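Local structure of NADPH-dependent aldehyde reductase YqhD (Escherichia coli, 4QGS) at residues L186-L194 against P246-W257. The protein reduces a broad range of short-chain aldehydes to alcohols with NADPH, working as a zinc-dependent homodimer of the iron-containing alcohol dehydrogenase family. Sequence-based numbering, arbitrary orientation.
Sequences LDPVYTYTL and PENYDVRANVMW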
ATOM      1  N   LEU A 186      11.812  -9.056   5.188  1.00 15.64           N
ATOM      2  CA  LEU A 186      11.171  -9.315   3.902  1.00 17.57           C
ATOM      3  C   LEU A 186      11.776 -10.564   3.271  1.00 16.79           C
ATOM      4  O   LEU A 186      12.851 -10.509   2.670  1.00 16.76           O
ATOM      5  CB  LEU A 186      11.350  -8.116   2.953  1.00 18.81           C
ATOM      6  CG  LEU A 186      10.423  -6.896   3.038  1.00 22.96           C
ATOM      7  CD1 LEU A 186      10.329  -6.348   4.436  1.00 28.60           C
ATOM      8  CD2 LEU A 186      10.944  -5.801   2.107  1.00 21.76           C
ATOM      9  N   ASP A 187      11.094 -11.696   3.426  1.00 19.87           N
ATOM     10  CA  ASP A 187      11.552 -12.940   2.838  1.00 18.27           C
ATOM     11  C   ASP A 187      10.574 -13.346   1.736  1.00 17.01           C
ATOM     12  O   ASP A 187       9.434 -13.673   2.011  1.00 17.42           O
ATOM     13  CB  ASP A 187      11.650 -14.041   3.916  1.00 17.84           C
ATOM     14  CG  ASP A 187      12.196 -15.357   3.376  1.00 20.46           C
ATOM     15  OD1 ASP A 187      12.245 -15.536   2.137  1.00 18.68           O
ATOM     16  OD2 ASP A 187      12.578 -16.226   4.200  1.00 19.89           O
ATOM     17  N   PRO A 188      11.022 -13.315   0.479  1.00 15.91           N
ATOM     18  CA  PRO A 188      10.151 -13.656  -0.646  1.00 17.11           C
ATOM     19  C   PRO A 188       9.517 -15.045  -0.517  1.00 16.73           C
ATOM     20  O   PRO A 188       8.417 -15.272  -1.017  1.00 17.98           O
ATOM     21  CB  PRO A 188      11.102 -13.593  -1.840  1.00 16.44           C
ATOM     22  CG  PRO A 188      12.123 -12.551  -1.430  1.00 19.01           C
ATOM     23  CD  PRO A 188      12.334 -12.810   0.037  1.00 18.54           C
ATOM     24  N   VAL A 189      10.197 -15.961   0.164  1.00 18.18           N
ATOM     25  CA  VAL A 189       9.637 -17.311   0.325  1.00 19.12           C
ATOM     26  C   VAL A 189       8.286 -17.278   1.042  1.00 15.72           C
ATOM     27  O   VAL A 189       7.395 -18.084   0.742  1.00 18.60           O
ATOM     28  CB  VAL A 189      10.608 -18.236   1.086  1.00 19.76           C
ATOM     29  CG1 VAL A 189       9.926 -19.591   1.424  1.00 20.14           C
ATOM     30  CG2 VAL A 189      11.873 -18.439   0.271  1.00 21.28           C
ATOM     31  N   TYR A 190       8.112 -16.335   1.968  1.00 16.71           N
ATOM     32  CA  TYR A 190       6.840 -16.201   2.672  1.00 17.67           C
ATOM     33  C   TYR A 190       5.708 -15.770   1.731  1.00 20.11           C
ATOM     34  O   TYR A 190       4.545 -15.888   2.095  1.00 22.21           O
ATOM     35  CB  TYR A 190       6.930 -15.197   3.824  1.00 19.55           C
ATOM     36  CG  TYR A 190       7.888 -15.572   4.940  1.00 20.19           C
ATOM     37  CD1 TYR A 190       8.352 -16.877   5.084  1.00 20.94           C
ATOM     38  CD2 TYR A 190       8.331 -14.613   5.853  1.00 19.15           C
ATOM     39  CE1 TYR A 190       9.227 -17.219   6.106  1.00 22.90           C
ATOM     40  CE2 TYR A 190       9.206 -14.955   6.883  1.00 20.93           C
ATOM     41  CZ  TYR A 190       9.648 -16.251   7.001  1.00 22.44           C
ATOM     42  OH  TYR A 190      10.522 -16.595   8.014  1.00 24.78           O
ATOM     43  N   THR A 191       6.036 -15.273   0.535  1.00 16.43           N
ATOM     44  CA  THR A 191       4.985 -14.870  -0.402  1.00 17.81           C
ATOM     45  C   THR A 191       4.527 -16.021  -1.305  1.00 19.47           C
ATOM     46  O   THR A 191       3.549 -15.882  -2.025  1.00 17.71           O
ATOM     47  CB  THR A 191       5.416 -13.676  -1.308  1.00 16.01           C
ATOM     48  OG1 THR A 191       6.354 -14.106  -2.301  1.00 19.39           O
ATOM     49  CG2 THR A 191       6.040 -12.571  -0.478  1.00 19.62           C
ATOM     50  N   TYR A 192       5.219 -17.158  -1.262  1.00 17.87           N
ATOM     51  CA  TYR A 192       4.863 -18.289  -2.131  1.00 19.27           C
ATOM     52  C   TYR A 192       3.426 -18.766  -1.935  1.00 19.69           C
ATOM     53  O   TYR A 192       2.798 -19.267  -2.870  1.00 22.22           O
ATOM     54  CB  TYR A 192       5.781 -19.485  -1.889  1.00 20.04           C
ATOM     55  CG  TYR A 192       7.222 -19.340  -2.306  1.00 19.37           C
ATOM     56  CD1 TYR A 192       7.715 -18.155  -2.871  1.00 18.40           C
ATOM     57  CD2 TYR A 192       8.105 -20.400  -2.133  1.00 19.72           C
ATOM     58  CE1 TYR A 192       9.054 -18.043  -3.233  1.00 22.04           C
ATOM     59  CE2 TYR A 192       9.425 -20.296  -2.496  1.00 20.94           C
ATOM     60  CZ  TYR A 192       9.904 -19.122  -3.049  1.00 22.18           C
ATOM     61  OH  TYR A 192      11.233 -19.059  -3.398  1.00 22.56           O
ATOM     62  N   THR A 193       2.918 -18.636  -0.714  1.00 17.76           N
ATOM     63  CA  THR A 193       1.600 -19.181  -0.376  1.00 24.63           C
ATOM     64  C   THR A 193       0.431 -18.240  -0.713  1.00 24.53           C
ATOM     65  O   THR A 193      -0.737 -18.629  -0.609  1.00 24.37           O
ATOM     66  CB  THR A 193       1.525 -19.541   1.126  1.00 22.13           C
ATOM     67  OG1 THR A 193       1.834 -18.379   1.910  1.00 28.94           O
ATOM     68  CG2 THR A 193       2.504 -20.648   1.452  1.00 31.30           C
ATOM     69  N   LEU A 194       0.728 -17.011  -1.119  1.00 20.81           N
ATOM     70  CA  LEU A 194      -0.333 -16.079  -1.490  1.00 19.67           C
ATOM     71  C   LEU A 194      -1.185 -16.602  -2.648  1.00 17.78           C
ATOM     72  O   LEU A 194      -0.656 -17.042  -3.669  1.00 17.08           O
ATOM     73  CB  LEU A 194       0.255 -14.724  -1.877  1.00 21.14           C
ATOM     74  CG  LEU A 194       0.985 -13.988  -0.762  1.00 26.10           C
ATOM     75  CD1 LEU A 194       1.800 -12.830  -1.329  1.00 24.80           C
ATOM     76  CD2 LEU A 194      -0.036 -13.478   0.241  1.00 29.91           C
ATOM     77  N   PRO A 246       5.005 -19.502  -9.026  1.00 18.24           N
ATOM     78  CA  PRO A 246       4.846 -18.959  -7.674  1.00 17.91           C
ATOM     79  C   PRO A 246       6.006 -19.262  -6.746  1.00 21.85           C
ATOM     80  O   PRO A 246       6.215 -18.506  -5.799  1.00 19.98           O
ATOM     81  CB  PRO A 246       3.569 -19.643  -7.163  1.00 20.57           C
ATOM     82  CG  PRO A 246       2.856 -20.110  -8.404  1.00 30.77           C
ATOM     83  CD  PRO A 246       3.960 -20.494  -9.338  1.00 23.07           C
ATOM     84  N   GLU A 247       6.745 -20.344  -6.998  1.00 19.95           N
ATOM     85  CA  GLU A 247       7.890 -20.682  -6.144  1.00 21.37           C
ATOM     86  C   GLU A 247       9.258 -20.407  -6.798  1.00 22.70           C
ATOM     87  O   GLU A 247      10.305 -20.903  -6.346  1.00 22.66           O
ATOM     88  CB  GLU A 247       7.768 -22.145  -5.705  1.00 22.07           C
ATOM     89  CG  GLU A 247       6.473 -22.362  -4.930  1.00 22.59           C
ATOM     90  CD  GLU A 247       6.401 -23.687  -4.207  1.00 30.79           C
ATOM     91  OE1 GLU A 247       5.456 -23.863  -3.411  1.00 41.55           O
ATOM     92  OE2 GLU A 247       7.274 -24.541  -4.431  1.00 32.71           O
ATOM     93  N   ASN A 248       9.254 -19.601  -7.857  1.00 20.53           N
ATOM     94  CA  ASN A 248      10.497 -19.128  -8.455  1.00 19.05           C
ATOM     95  C   ASN A 248      11.057 -18.001  -7.585  1.00 20.43           C
ATOM     96  O   ASN A 248      10.555 -16.879  -7.631  1.00 18.81           O
ATOM     97  CB  ASN A 248      10.260 -18.665  -9.904  1.00 22.68           C
ATOM     98  CG  ASN A 248      11.536 -18.185 -10.608  1.00 26.07           C
ATOM     99  OD1 ASN A 248      12.414 -17.589  -9.999  1.00 21.01           O
ATOM    100  ND2 ASN A 248      11.619 -18.428 -11.914  1.00 27.99           N
ATOM    101  N   TYR A 249      12.090 -18.304  -6.802  1.00 20.31           N
ATOM    102  CA  TYR A 249      12.607 -17.333  -5.842  1.00 21.39           C
ATOM    103  C   TYR A 249      12.990 -15.995  -6.475  1.00 21.70           C
ATOM    104  O   TYR A 249      12.614 -14.944  -5.954  1.00 17.93           O
ATOM    105  CB  TYR A 249      13.820 -17.875  -5.079  1.00 21.15           C
ATOM    106  CG  TYR A 249      14.343 -16.818  -4.137  1.00 21.88           C
ATOM    107  CD1 TYR A 249      13.735 -16.609  -2.912  1.00 21.61           C
ATOM    108  CD2 TYR A 249      15.410 -16.002  -4.494  1.00 21.83           C
ATOM    109  CE1 TYR A 249      14.177 -15.635  -2.055  1.00 21.30           C
ATOM    110  CE2 TYR A 249      15.864 -15.010  -3.645  1.00 23.56           C
ATOM    111  CZ  TYR A 249      15.240 -14.834  -2.422  1.00 20.75           C
ATOM    112  OH  TYR A 249      15.668 -13.856  -1.556  1.00 23.73           O
ATOM    113  N   ASP A 250      13.761 -16.034  -7.565  1.00 19.48           N
ATOM    114  CA  ASP A 250      14.246 -14.801  -8.190  1.00 21.53           C
ATOM    115  C   ASP A 250      13.081 -13.922  -8.620  1.00 20.60           C
ATOM    116  O   ASP A 250      13.108 -12.691  -8.433  1.00 17.92           O
ATOM    117  CB  ASP A 250      15.135 -15.108  -9.402  1.00 23.14           C
ATOM    118  CG  ASP A 250      16.529 -15.577  -9.014  1.00 32.50           C
ATOM    119  OD1 ASP A 250      16.899 -15.465  -7.825  1.00 30.38           O
ATOM    120  OD2 ASP A 250      17.259 -16.046  -9.916  1.00 31.15           O
ATOM    121  N   VAL A 251      12.063 -14.559  -9.195  1.00 17.98           N
ATOM    122  CA  VAL A 251      10.852 -13.858  -9.624  1.00 16.98           C
ATOM    123  C   VAL A 251      10.140 -13.228  -8.442  1.00 17.66           C
ATOM    124  O   VAL A 251       9.833 -12.024  -8.467  1.00 16.68           O
ATOM    125  CB  VAL A 251       9.883 -14.805 -10.364  1.00 18.44           C
ATOM    126  CG1 VAL A 251       8.487 -14.185 -10.462  1.00 19.23           C
ATOM    127  CG2 VAL A 251      10.422 -15.118 -11.742  1.00 20.67           C
ATOM    128  N   ARG A 252       9.894 -14.021  -7.399  1.00 16.00           N
ATOM    129  CA  ARG A 252       9.151 -13.528  -6.229  1.00 16.60           C
ATOM    130  C   ARG A 252       9.944 -12.457  -5.481  1.00 16.16           C
ATOM    131  O   ARG A 252       9.375 -11.514  -4.928  1.00 16.79           O
ATOM    132  CB  ARG A 252       8.798 -14.687  -5.285  1.00 17.79           C
ATOM    133  CG  ARG A 252       7.913 -15.769  -5.914  1.00 15.88           C
ATOM    134  CD  ARG A 252       6.704 -15.192  -6.669  1.00 16.13           C
ATOM    135  NE  ARG A 252       5.782 -14.444  -5.821  1.00 15.19           N
ATOM    136  CZ  ARG A 252       4.731 -14.978  -5.206  1.00 17.94           C
ATOM    137  NH1 ARG A 252       4.476 -16.280  -5.329  1.00 15.91           N
ATOM    138  NH2 ARG A 252       3.933 -14.215  -4.473  1.00 16.51           N
ATOM    139  N   ALA A 253      11.263 -12.600  -5.493  1.00 15.63           N
ATOM    140  CA  ALA A 253      12.144 -11.605  -4.884  1.00 15.69           C
ATOM    141  C   ALA A 253      12.077 -10.270  -5.627  1.00 14.84           C
ATOM    142  O   ALA A 253      11.946  -9.199  -5.012  1.00 16.66           O
ATOM    143  CB  ALA A 253      13.596 -12.125  -4.845  1.00 17.85           C
ATOM    144  N   ASN A 254      12.178 -10.321  -6.953  1.00 14.91           N
ATOM    145  CA  ASN A 254      12.102  -9.089  -7.736  1.00 16.24           C
ATOM    146  C   ASN A 254      10.760  -8.407  -7.549  1.00 16.43           C
ATOM    147  O   ASN A 254      10.690  -7.185  -7.457  1.00 15.61           O
ATOM    148  CB  ASN A 254      12.341  -9.359  -9.221  1.00 15.82           C
ATOM    149  CG  ASN A 254      13.813  -9.431  -9.563  1.00 19.37           C
ATOM    150  OD1 ASN A 254      14.592  -8.577  -9.145  1.00 15.53           O
ATOM    151  ND2 ASN A 254      14.198 -10.443 -10.328  1.00 19.85           N
ATOM    152  N   VAL A 255       9.680  -9.183  -7.483  1.00 17.81           N
ATOM    153  CA  VAL A 255       8.373  -8.551  -7.341  1.00 16.76           C
ATOM    154  C   VAL A 255       8.225  -7.928  -5.949  1.00 16.40           C
ATOM    155  O   VAL A 255       7.751  -6.800  -5.809  1.00 16.57           O
ATOM    156  CB  VAL A 255       7.234  -9.555  -7.627  1.00 15.85           C
ATOM    157  CG1 VAL A 255       5.885  -8.930  -7.284  1.00 19.62           C
ATOM    158  CG2 VAL A 255       7.292  -9.958  -9.083  1.00 15.26           C
ATOM    159  N   MET A 256       8.694  -8.632  -4.927  1.00 15.38           N
ATOM    160  CA  MET A 256       8.587  -8.138  -3.562  1.00 13.91           C
ATOM    161  C   MET A 256       9.401  -6.853  -3.367  1.00 15.85           C
ATOM    162  O   MET A 256       8.949  -5.911  -2.707  1.00 16.65           O
ATOM    163  CB  MET A 256       9.055  -9.195  -2.565  1.00 16.14           C
ATOM    164  CG  MET A 256       8.733  -8.857  -1.120  1.00 17.85           C
ATOM    165  SD  MET A 256       9.307 -10.165  -0.003  1.00 20.09           S
ATOM    166  CE  MET A 256       8.228  -9.901   1.396  1.00 18.70           C
ATOM    167  N   TRP A 257      10.599  -6.823  -3.939  1.00 16.81           N
ATOM    168  CA  TRP A 257      11.490  -5.676  -3.754  1.00 14.59           C
ATOM    169  C   TRP A 257      11.008  -4.499  -4.584  1.00 15.07           C
ATOM    170  O   TRP A 257      11.016  -3.357  -4.116  1.00 16.80           O
ATOM    171  CB  TRP A 257      12.940  -6.045  -4.106  1.00 16.21           C
ATOM    172  CG  TRP A 257      14.000  -5.015  -3.675  1.00 15.82           C
ATOM    173  CD1 TRP A 257      15.079  -4.596  -4.412  1.00 18.76           C
ATOM    174  CD2 TRP A 257      14.078  -4.313  -2.420  1.00 15.48           C
ATOM    175  NE1 TRP A 257      15.818  -3.673  -3.694  1.00 17.39           N
ATOM    176  CE2 TRP A 257      15.223  -3.483  -2.473  1.00 18.25           C
ATOM    177  CE3 TRP A 257      13.292  -4.298  -1.259  1.00 19.20           C
ATOM    178  CZ2 TRP A 257      15.595  -2.658  -1.410  1.00 19.68           C
ATOM    179  CZ3 TRP A 257      13.669  -3.485  -0.206  1.00 19.05           C
ATOM    180  CH2 TRP A 257      14.817  -2.673  -0.290  1.00 19.91           C
TER
HETATM  181  O   HOH W   1       6.730 -11.996  -4.339  1.00 17.87           O
HETATM  182  O   HOH W   2       1.852 -17.400  -4.607  1.00 17.18           O
HETATM  183  O   HOH W   3       2.880 -21.970  -3.421  1.00 32.99           O
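Tyr192 lies with its ring between Val189 CA on one face and Glu247 CA on the other; the latter makes a CH-pi contact, Glu247 CA 3.8 Å from the Tyr192 ring centroid. Tyr192 CG lies anti to its own carbonyl carbon (chi1 -68°), which carries the ring across to the start of helix 249-262, where Tyr192 OH reaches 3.3 Å from Tyr249 CB, at the edge of the second tyrosine ring. With an alanine here, a gap is likely to open between Val189 and Glu247, and Tyr249 and Arg252 CG would lose the ring beside them. Arg252 CG packs 3.7 Å from Tyr192 CE1, and bends at chi2 (-48°) and chi3 (-62°) fold the guanidinium back so that one face meets Thr191 OG1. Arg252 NH1 donates to a lone pair of Pro246 O at 2.9 Å, and a water joins NH1 to the carbonyls of Tyr192 and Leu194. A second water links NE and the Arg252 carbonyl to Thr191 OG1, whose own proton goes to Pro188 O (2.7 Å). Further along the helix, Pro188 CG packs 3.7 Å from Ala253 CB, and Met256 brings SD to 3.6 Å from Pro188 N and its methyl to Leu186. Asp187 and Asn248 shape the two segments: Asp187 OD1 accepts from Val189 N in an Asx turn, while OD2 takes Gly28 N; Asn248 is the helix N-cap, its OD1 accepting from Val251 N and its ND2 held by Glu245. The contact thus joins the loop after strand 183-186, which carries the NADP(+)-binding Tyr190 and Thr193, to helix 249-262, with strand 22-25 beside Leu186 and Pro188 and helices 196-211 and 222-244 against Arg252.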